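PDB 5CAG: putative fimbrium anchoring subunit Fim4B from Bacteroides ovatus, which probably serves as the lipid-attached subunit that holds a fimbrium to the outer membrane of the cell. Local coordinates for residues 22-26 against 55-59; 153-159 against 283-288; 162-167 against 185-191. One frame throughout, in Å; residues are numbered along the deposited sequence.

Interaction 1 (22-26 against 55-59); sequences IKLDW and LSVRG
Residues from Ile22 onward run as an extended strand, and residues 55-59 leave theirs through a type I turn, Ser56 to Gly59, closed by the hydrogen bond Gly59 N to Ser56 O, 2.8 Å. Lys23 pairs antiparallel with Gly59 in a non-hydrogen-bonded bridge, CA to CA 4.8 Å; Leu24 N donates to Arg58 O at 3.0 Å. Gly59 has phi 100° and psi -156°, angles that call for glycine, and a CB would clash with Ile22 O. The turn lies in the N-terminal, probably transthyretin-like beta domain of this FimB/Mfa2-family protein, and carries the chain from strand 51-56, paired with 36-43, to strand 59-62, paired with 20-25. Ile22, Leu24 and Trp26, all chi1 m, point their CA-to-CB bonds at the turn, while Lys23 and Asp25 point away, as does Arg58 (chi1 m, chi2 m, chi3 t) from the strand. Leu24, chi2 t, brings CD1 within 3.3 Å of Val57 O. Trp26, chi2 88°, presents its indole edge, so NE1 donates to Val57 O at 2.7 Å; Val57, chi1 p, sets CG2 3.8 Å from Trp26 CE2. Ile22 CD1 (chi2 140°) meets Leu55 CD1 (chi1 m, chi2 t) at 4.4 Å. Tyr118 packs edge-to-face with Trp26.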
loop_
_atom_site.group_PDB
_atom_site.type_symbol
_atom_site.label_atom_id
_atom_site.label_comp_id
_atom_site.label_asym_id
_atom_site.label_seq_id
_atom_site.Cartn_x
_atom_site.Cartn_y
_atom_site.Cartn_z
ATOM N N ILE A 22 -19.528 -15.657 -0.968
ATOM C CA ILE A 22 -19.021 -14.353 -0.574
ATOM C C ILE A 22 -19.721 -13.270 -1.383
ATOM O O ILE A 22 -19.788 -13.351 -2.610
ATOM C CB ILE A 22 -17.477 -14.318 -0.737
ATOM C CG1 ILE A 22 -16.803 -15.244 0.293
ATOM C CG2 ILE A 22 -16.911 -12.893 -0.648
ATOM C CD1 ILE A 22 -15.627 -16.030 -0.255
ATOM N N LYS A 23 -20.284 -12.282 -0.678
ATOM C CA LYS A 23 -20.854 -11.072 -1.266
ATOM C C LYS A 23 -19.981 -9.910 -0.814
ATOM O O LYS A 23 -19.673 -9.805 0.374
ATOM C CB LYS A 23 -22.331 -10.857 -0.905
ATOM C CG LYS A 23 -22.970 -9.684 -1.667
ATOM C CD LYS A 23 -24.182 -9.099 -0.926
ATOM C CE LYS A 23 -24.518 -7.676 -1.329
ATOM N NZ LYS A 23 -25.984 -7.399 -1.236
ATOM N N LEU A 24 -19.533 -9.083 -1.756
ATOM C CA LEU A 24 -18.677 -7.943 -1.443
ATOM C C LEU A 24 -19.411 -6.652 -1.668
ATOM O O LEU A 24 -20.041 -6.469 -2.707
ATOM C CB LEU A 24 -17.372 -7.945 -2.260
ATOM C CG LEU A 24 -16.435 -9.136 -2.070
ATOM C CD1 LEU A 24 -15.363 -9.135 -3.102
ATOM C CD2 LEU A 24 -15.798 -9.124 -0.724
ATOM N N ASP A 25 -19.368 -5.773 -0.672
ATOM C CA ASP A 25 -19.952 -4.449 -0.747
ATOM C C ASP A 25 -18.816 -3.479 -0.910
ATOM O O ASP A 25 -17.722 -3.680 -0.332
ATOM C CB ASP A 25 -20.814 -4.122 0.485
ATOM C CG ASP A 25 -21.680 -2.876 0.329
ATOM O OD1 ASP A 25 -21.888 -2.432 -0.833
ATOM O OD2 ASP A 25 -22.173 -2.357 1.365
ATOM N N TRP A 26 -19.031 -2.485 -1.778
ATOM C CA TRP A 26 -17.993 -1.503 -2.054
ATOM C C TRP A 26 -18.505 -0.125 -1.781
ATOM O O TRP A 26 -17.829 0.849 -2.125
ATOM C CB TRP A 26 -17.473 -1.615 -3.497
ATOM C CG TRP A 26 -16.726 -2.886 -3.784
ATOM C CD1 TRP A 26 -17.257 -4.071 -4.208
ATOM C CD2 TRP A 26 -15.314 -3.098 -3.658
ATOM N NE1 TRP A 26 -16.269 -5.021 -4.315
ATOM C CE2 TRP A 26 -15.061 -4.447 -4.001
ATOM C CE3 TRP A 26 -14.229 -2.271 -3.320
ATOM C CZ2 TRP A 26 -13.772 -4.994 -3.978
ATOM C CZ3 TRP A 26 -12.954 -2.817 -3.284
ATOM C CH2 TRP A 26 -12.739 -4.168 -3.582
ATOM N N LEU A 55 -12.135 -14.139 -7.832
ATOM C CA LEU A 55 -13.572 -13.865 -7.847
ATOM C C LEU A 55 -13.940 -12.558 -8.497
ATOM O O LEU A 55 -13.100 -11.658 -8.597
ATOM C CB LEU A 55 -14.075 -13.807 -6.400
ATOM C CG LEU A 55 -14.459 -15.096 -5.726
ATOM C CD1 LEU A 55 -15.110 -14.794 -4.408
ATOM C CD2 LEU A 55 -15.419 -15.915 -6.590
ATOM N N SER A 56 -15.239 -12.422 -8.853
ATOM C CA SER A 56 -15.831 -11.197 -9.404
ATOM C C SER A 56 -15.707 -10.086 -8.368
ATOM O O SER A 56 -15.671 -10.384 -7.166
ATOM C CB SER A 56 -17.301 -11.435 -9.759
ATOM O OG SER A 56 -18.021 -10.243 -10.048
ATOM N N VAL A 57 -15.684 -8.819 -8.799
ATOM C CA VAL A 57 -15.581 -7.733 -7.829
ATOM C C VAL A 57 -16.729 -7.816 -6.776
ATOM O O VAL A 57 -16.526 -7.401 -5.636
ATOM C CB VAL A 57 -15.514 -6.368 -8.528
ATOM C CG1 VAL A 57 -16.895 -5.884 -8.945
ATOM C CG2 VAL A 57 -14.815 -5.346 -7.661
ATOM N N ARG A 58 -17.879 -8.423 -7.133
ATOM C CA ARG A 58 -19.057 -8.569 -6.260
ATOM C C ARG A 58 -18.996 -9.843 -5.392
ATOM O O ARG A 58 -19.861 -10.062 -4.546
ATOM C CB ARG A 58 -20.355 -8.585 -7.102
ATOM C CG ARG A 58 -20.472 -7.516 -8.205
ATOM C CD ARG A 58 -20.835 -6.118 -7.702
ATOM N NE ARG A 58 -21.109 -5.203 -8.817
ATOM C CZ ARG A 58 -21.180 -3.878 -8.712
ATOM N NH1 ARG A 58 -20.989 -3.283 -7.539
ATOM N NH2 ARG A 58 -21.430 -3.134 -9.783
ATOM N N GLY A 59 -17.982 -10.663 -5.612
ATOM C CA GLY A 59 -17.796 -11.919 -4.895
ATOM C C GLY A 59 -18.273 -13.100 -5.711
ATOM O O GLY A 59 -18.321 -13.025 -6.943
#

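Interaction 2 (153-159 against 283-288)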
loop_
_atom_site.group_PDB
_atom_site.type_symbol
_atom_site.label_atom_id
_atom_site.label_comp_id
_atom_site.label_asym_id
_atom_site.label_seq_id
_atom_site.Cartn_x
_atom_site.Cartn_y
_atom_site.Cartn_z
ATOM N N ALA A 153 9.486 27.713 -2.790
ATOM C CA ALA A 153 10.912 27.615 -3.130
ATOM C C ALA A 153 11.380 28.722 -4.114
ATOM O O ALA A 153 10.809 28.910 -5.204
ATOM C CB ALA A 153 11.222 26.249 -3.690
ATOM N N LYS A 154 12.444 29.445 -3.710
ATOM C CA LYS A 154 13.038 30.544 -4.477
ATOM C C LYS A 154 13.944 30.020 -5.589
ATOM O O LYS A 154 14.649 29.021 -5.407
ATOM C CB LYS A 154 13.837 31.475 -3.540
ATOM C CG LYS A 154 14.229 32.842 -4.128
ATOM C CD LYS A 154 15.009 33.719 -3.128
ATOM C CE LYS A 154 15.795 34.836 -3.788
ATOM N NZ LYS A 154 16.553 35.668 -2.801
ATOM N N GLY A 155 13.929 30.722 -6.718
ATOM C CA GLY A 155 14.786 30.423 -7.857
ATOM C C GLY A 155 14.519 29.112 -8.559
ATOM O O GLY A 155 15.456 28.387 -8.915
ATOM N N LEU A 156 13.246 28.819 -8.814
ATOM C CA LEU A 156 12.937 27.593 -9.523
ATOM C C LEU A 156 13.272 27.768 -10.994
ATOM O O LEU A 156 13.357 26.775 -11.719
ATOM C CB LEU A 156 11.470 27.164 -9.324
ATOM C CG LEU A 156 11.027 26.786 -7.913
ATOM C CD1 LEU A 156 9.564 26.642 -7.873
ATOM C CD2 LEU A 156 11.671 25.499 -7.431
ATOM N N GLU A 157 13.519 29.018 -11.435
ATOM C CA GLU A 157 13.907 29.313 -12.822
ATOM C C GLU A 157 15.185 28.563 -13.198
ATOM O O GLU A 157 15.419 28.291 -14.373
ATOM C CB GLU A 157 14.088 30.829 -13.057
ATOM C CG GLU A 157 15.194 31.516 -12.263
ATOM C CD GLU A 157 14.717 32.451 -11.170
ATOM O OE1 GLU A 157 13.749 32.100 -10.449
ATOM O OE2 GLU A 157 15.328 33.537 -11.029
ATOM N N TYR A 158 15.999 28.234 -12.179
ATOM C CA TYR A 158 17.258 27.520 -12.299
ATOM C C TYR A 158 17.055 25.995 -12.255
ATOM O O TYR A 158 18.009 25.258 -12.496
ATOM C CB TYR A 158 18.212 27.969 -11.181
ATOM C CG TYR A 158 18.410 29.465 -11.107
ATOM C CD1 TYR A 158 18.686 30.210 -12.249
ATOM C CD2 TYR A 158 18.355 30.134 -9.889
ATOM C CE1 TYR A 158 18.869 31.591 -12.187
ATOM C CE2 TYR A 158 18.556 31.515 -9.810
ATOM C CZ TYR A 158 18.811 32.240 -10.964
ATOM O OH TYR A 158 18.995 33.603 -10.903
ATOM N N VAL A 159 15.833 25.523 -11.978
ATOM C CA VAL A 159 15.576 24.094 -11.882
ATOM C C VAL A 159 15.104 23.539 -13.220
ATOM O O VAL A 159 14.247 24.134 -13.879
ATOM C CB VAL A 159 14.571 23.735 -10.757
ATOM C CG1 VAL A 159 14.277 22.244 -10.759
ATOM C CG2 VAL A 159 15.083 24.160 -9.385
ATOM N N ILE A 283 13.500 27.458 1.311
ATOM C CA ILE A 283 14.205 26.758 0.226
ATOM C C ILE A 283 14.626 27.770 -0.837
ATOM O O ILE A 283 13.782 28.477 -1.392
ATOM C CB ILE A 283 13.396 25.577 -0.397
ATOM C CG1 ILE A 283 13.286 24.410 0.581
ATOM C CG2 ILE A 283 14.028 25.087 -1.690
ATOM C CD1 ILE A 283 12.073 23.578 0.396
ATOM N N GLU A 284 15.920 27.821 -1.135
ATOM C CA GLU A 284 16.405 28.678 -2.202
ATOM C C GLU A 284 17.355 27.910 -3.089
ATOM O O GLU A 284 18.350 27.383 -2.600
ATOM C CB GLU A 284 17.087 29.941 -1.659
ATOM C CG GLU A 284 17.721 30.802 -2.750
ATOM C CD GLU A 284 18.113 32.226 -2.400
ATOM O OE1 GLU A 284 17.939 32.644 -1.229
ATOM O OE2 GLU A 284 18.556 32.943 -3.326
ATOM N N VAL A 285 17.065 27.872 -4.393
ATOM C CA VAL A 285 17.947 27.251 -5.381
ATOM C C VAL A 285 18.943 28.331 -5.834
ATOM O O VAL A 285 18.537 29.408 -6.297
ATOM C CB VAL A 285 17.201 26.588 -6.563
ATOM C CG1 VAL A 285 18.186 26.022 -7.578
ATOM C CG2 VAL A 285 16.267 25.497 -6.067
ATOM N N ASP A 286 20.239 28.061 -5.647
ATOM C CA ASP A 286 21.287 29.009 -6.004
ATOM C C ASP A 286 21.577 28.922 -7.488
ATOM O O ASP A 286 21.679 27.816 -8.026
ATOM C CB ASP A 286 22.548 28.756 -5.170
ATOM C CG ASP A 286 22.299 28.811 -3.672
ATOM O OD1 ASP A 286 21.886 29.891 -3.173
ATOM O OD2 ASP A 286 22.504 27.777 -3.001
ATOM N N LYS A 287 21.669 30.093 -8.153
ATOM C CA LYS A 287 21.967 30.237 -9.577
ATOM C C LYS A 287 23.159 29.355 -9.937
ATOM O O LYS A 287 24.150 29.356 -9.205
ATOM C CB LYS A 287 22.248 31.715 -9.944
ATOM C CG LYS A 287 22.442 31.997 -11.448
ATOM C CD LYS A 287 22.611 33.498 -11.768
ATOM C CE LYS A 287 21.883 33.944 -13.025
ATOM N NZ LYS A 287 21.897 35.426 -13.190
ATOM N N PRO A 288 23.066 28.547 -11.018
ATOM C CA PRO A 288 24.197 27.684 -11.370
ATOM C C PRO A 288 25.458 28.496 -11.619
ATOM O O PRO A 288 25.388 29.623 -12.133
ATOM C CB PRO A 288 23.724 26.965 -12.636
ATOM C CG PRO A 288 22.591 27.731 -13.133
ATOM C CD PRO A 288 21.949 28.376 -11.966
#
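Val285 is the apolar centre of this contact, its CG2 lying 3.8 Å from Val159 CG2 and its CG1 4.1 Å from Tyr158 CB; Phe237 of strand 232-239 adds its side chain to the same cluster. The motif is a short, weakly bonded parallel pairing that joins residues 283-284, near the C-terminal end of the modelled chain, to the end of strand 134-154, before the 3-10 segment 156-158. Beside Val285, Ala153 CB meets Ile283 CG2 at 3.6 Å. Gly155 has a positive phi, and a CB there would collide with Val285 O. Further out, the Tyr158 ring takes Lys287 CA over its face, 3.7 Å from the centroid in a CH-pi contact, and its CD1 touches Pro288 CD at 3.8 Å. Two backbone hydrogen bonds straddle Glu284: Lys154 N to Ile283 O at 2.8 Å and Val285 N to Lys154 O at 2.9 Å. At the exposed edge the paired Lys154 and Glu284 extend together, and a salt bridge joins Lys154 NZ to Glu284 OE2 at 3.4 Å.

Interaction 3 (162-167 against 185-191); sequences VVGSID and QPIYFEV
A glycine opposite an aromatic residue makes a hollow for a ring. Strands 162-167 and 187-191 are antiparallel, axes 4.6 Å apart at closest and 147° between directions, in the mixed sheet of this beta-rich fimbrillin-superfamily protein. Gly164 and Phe189 form a hydrogen-bonded pair (Gly164 N to Phe189 O 3.0 Å, Phe189 N to Gly164 O 2.9 Å), as do Ile166 and Ile187 (Ile166 N to Ile187 O 3.0 Å); Ser165-Tyr188 (CA-CA 4.5 Å) and Val163-Glu190 are non-hydrogen-bonded pairs. Phe189 (chi1 p, chi2 89°) lays its ring over Gly164, with Gly164 CA 3.8 Å from the ring centroid, a CH-pi contact; any CB would clash. Val191 CG2 fills in 3.6 Å from Gly164 N, and Ile166 CG2 borders the ring 3.8 Å from Phe189 CE2. On the other face the ring edge of Tyr188 (chi1 t) puts CD1 3.7 Å from Val163 CG1. At the pairing's end Pro186 CB meets Ser165 CB at 3.8 Å. Strand 232-239 bonds to the far edge of 162-167; Phe202 of strand 197-205 stacks on Phe189.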
loop_
_atom_site.group_PDB
_atom_site.type_symbol
_atom_site.label_atom_id
_atom_site.label_comp_id
_atom_site.label_asym_id
_atom_site.label_seq_id
_atom_site.Cartn_x
_atom_site.Cartn_y
_atom_site.Cartn_z
ATOM N N VAL A 162 12.488 18.399 -10.619
ATOM C CA VAL A 162 12.515 18.083 -9.177
ATOM C C VAL A 162 12.036 16.645 -8.944
ATOM O O VAL A 162 10.988 16.244 -9.486
ATOM C CB VAL A 162 11.693 19.053 -8.316
ATOM C CG1 VAL A 162 12.099 18.949 -6.862
ATOM C CG2 VAL A 162 11.841 20.479 -8.797
ATOM N N VAL A 163 12.795 15.887 -8.132
ATOM C CA VAL A 163 12.491 14.504 -7.794
ATOM C C VAL A 163 12.273 14.423 -6.276
ATOM O O VAL A 163 13.195 14.682 -5.482
ATOM C CB VAL A 163 13.578 13.515 -8.332
ATOM C CG1 VAL A 163 13.576 12.162 -7.612
ATOM C CG2 VAL A 163 13.411 13.298 -9.826
ATOM N N GLY A 164 11.050 14.072 -5.891
ATOM C CA GLY A 164 10.703 13.901 -4.489
ATOM C C GLY A 164 10.834 12.470 -4.003
ATOM O O GLY A 164 10.651 11.516 -4.765
ATOM N N SER A 165 11.140 12.318 -2.721
ATOM C CA SER A 165 11.244 11.035 -2.037
ATOM C C SER A 165 10.793 11.229 -0.609
ATOM O O SER A 165 10.966 12.321 -0.049
ATOM C CB SER A 165 12.655 10.461 -2.096
ATOM O OG SER A 165 13.690 11.405 -1.856
ATOM N N ILE A 166 10.162 10.201 -0.033
ATOM C CA ILE A 166 9.700 10.272 1.345
ATOM C C ILE A 166 10.102 8.974 2.056
ATOM O O ILE A 166 9.765 7.855 1.633
ATOM C CB ILE A 166 8.201 10.628 1.462
ATOM C CG1 ILE A 166 7.761 10.794 2.916
ATOM C CG2 ILE A 166 7.314 9.654 0.709
ATOM C CD1 ILE A 166 7.081 12.034 3.192
ATOM N N ASP A 167 10.903 9.161 3.103
ATOM C CA ASP A 167 11.432 8.108 3.948
ATOM C C ASP A 167 10.635 8.011 5.210
ATOM O O ASP A 167 10.160 9.031 5.703
ATOM C CB ASP A 167 12.884 8.419 4.295
ATOM C CG ASP A 167 13.877 7.758 3.382
ATOM O OD1 ASP A 167 13.822 6.507 3.248
ATOM O OD2 ASP A 167 14.754 8.477 2.845
ATOM N N GLN A 185 13.733 2.041 2.090
ATOM C CA GLN A 185 13.833 2.460 0.700
ATOM C C GLN A 185 12.828 3.593 0.471
ATOM O O GLN A 185 11.635 3.400 0.728
ATOM C CB GLN A 185 13.529 1.301 -0.242
ATOM C CG GLN A 185 14.529 0.176 -0.228
ATOM C CD GLN A 185 14.128 -0.841 -1.247
ATOM O OE1 GLN A 185 14.747 -0.962 -2.316
ATOM N NE2 GLN A 185 13.036 -1.551 -0.960
ATOM N N PRO A 186 13.257 4.780 0.015
ATOM C CA PRO A 186 12.308 5.895 -0.133
ATOM C C PRO A 186 11.267 5.717 -1.230
ATOM O O PRO A 186 11.542 5.111 -2.272
ATOM C CB PRO A 186 13.215 7.072 -0.484
ATOM C CG PRO A 186 14.575 6.660 -0.034
ATOM C CD PRO A 186 14.628 5.206 -0.302
ATOM N N ILE A 187 10.067 6.278 -1.005
ATOM C CA ILE A 187 9.024 6.253 -2.024
ATOM C C ILE A 187 9.268 7.448 -2.924
ATOM O O ILE A 187 9.372 8.566 -2.435
ATOM C CB ILE A 187 7.601 6.264 -1.423
ATOM C CG1 ILE A 187 7.341 5.004 -0.585
ATOM C CG2 ILE A 187 6.555 6.412 -2.542
ATOM C CD1 ILE A 187 6.132 5.104 0.280
ATOM N N TYR A 188 9.393 7.218 -4.214
ATOM C CA TYR A 188 9.607 8.280 -5.180
ATOM C C TYR A 188 8.309 8.869 -5.608
ATOM O O TYR A 188 7.332 8.143 -5.802
ATOM C CB TYR A 188 10.345 7.728 -6.412
ATOM C CG TYR A 188 10.144 8.480 -7.715
ATOM C CD1 TYR A 188 10.948 9.565 -8.050
ATOM C CD2 TYR A 188 9.246 8.026 -8.667
ATOM C CE1 TYR A 188 10.830 10.203 -9.283
ATOM C CE2 TYR A 188 9.125 8.653 -9.905
ATOM C CZ TYR A 188 9.895 9.760 -10.198
ATOM O OH TYR A 188 9.744 10.366 -11.424
ATOM N N PHE A 189 8.331 10.172 -5.882
ATOM C CA PHE A 189 7.186 10.877 -6.442
ATOM C C PHE A 189 7.676 12.047 -7.280
ATOM O O PHE A 189 8.734 12.610 -7.011
ATOM C CB PHE A 189 6.182 11.317 -5.365
ATOM C CG PHE A 189 6.769 12.122 -4.242
ATOM C CD1 PHE A 189 6.846 13.506 -4.323
ATOM C CD2 PHE A 189 7.229 11.500 -3.087
ATOM C CE1 PHE A 189 7.373 14.251 -3.268
ATOM C CE2 PHE A 189 7.780 12.242 -2.044
ATOM C CZ PHE A 189 7.840 13.613 -2.138
ATOM N N GLU A 190 6.938 12.368 -8.329
ATOM C CA GLU A 190 7.253 13.522 -9.163
ATOM C C GLU A 190 6.773 14.763 -8.453
ATOM O O GLU A 190 5.807 14.700 -7.663
ATOM C CB GLU A 190 6.604 13.423 -10.545
ATOM C CG GLU A 190 6.852 12.107 -11.225
ATOM C CD GLU A 190 6.298 11.969 -12.624
ATOM O OE1 GLU A 190 5.573 12.891 -13.075
ATOM O OE2 GLU A 190 6.598 10.928 -13.265
ATOM N N VAL A 191 7.440 15.900 -8.749
ATOM C CA VAL A 191 7.146 17.216 -8.156
ATOM C C VAL A 191 6.884 18.210 -9.286
ATOM O O VAL A 191 7.705 18.326 -10.204
ATOM C CB VAL A 191 8.295 17.692 -7.239
ATOM C CG1 VAL A 191 7.964 19.031 -6.619
ATOM C CG2 VAL A 191 8.634 16.659 -6.165
#

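Overall arrangement
The three contacts show one principle, that chemistry follows place within a beta-rich chain. Interaction 3 is the buried one: two antiparallel strands, with a largely apolar fit between them. Interactions 1 and 2 are partly buried, at sites where strands give way to turns; in interaction 2 the polar part is an exposed salt bridge, whereas in interaction 1 a buried indole bonds to a turn carbonyl. Their centres lie 51 Å apart on opposite sides of the chain's centre, yet both reach the same sheet, since strand 134-154 neighbours strand 20-25. Interactions 2 and 3, with centres 19 Å apart, adjoin in sequence, and Phe237 of strand 232-239 touches side chains of both.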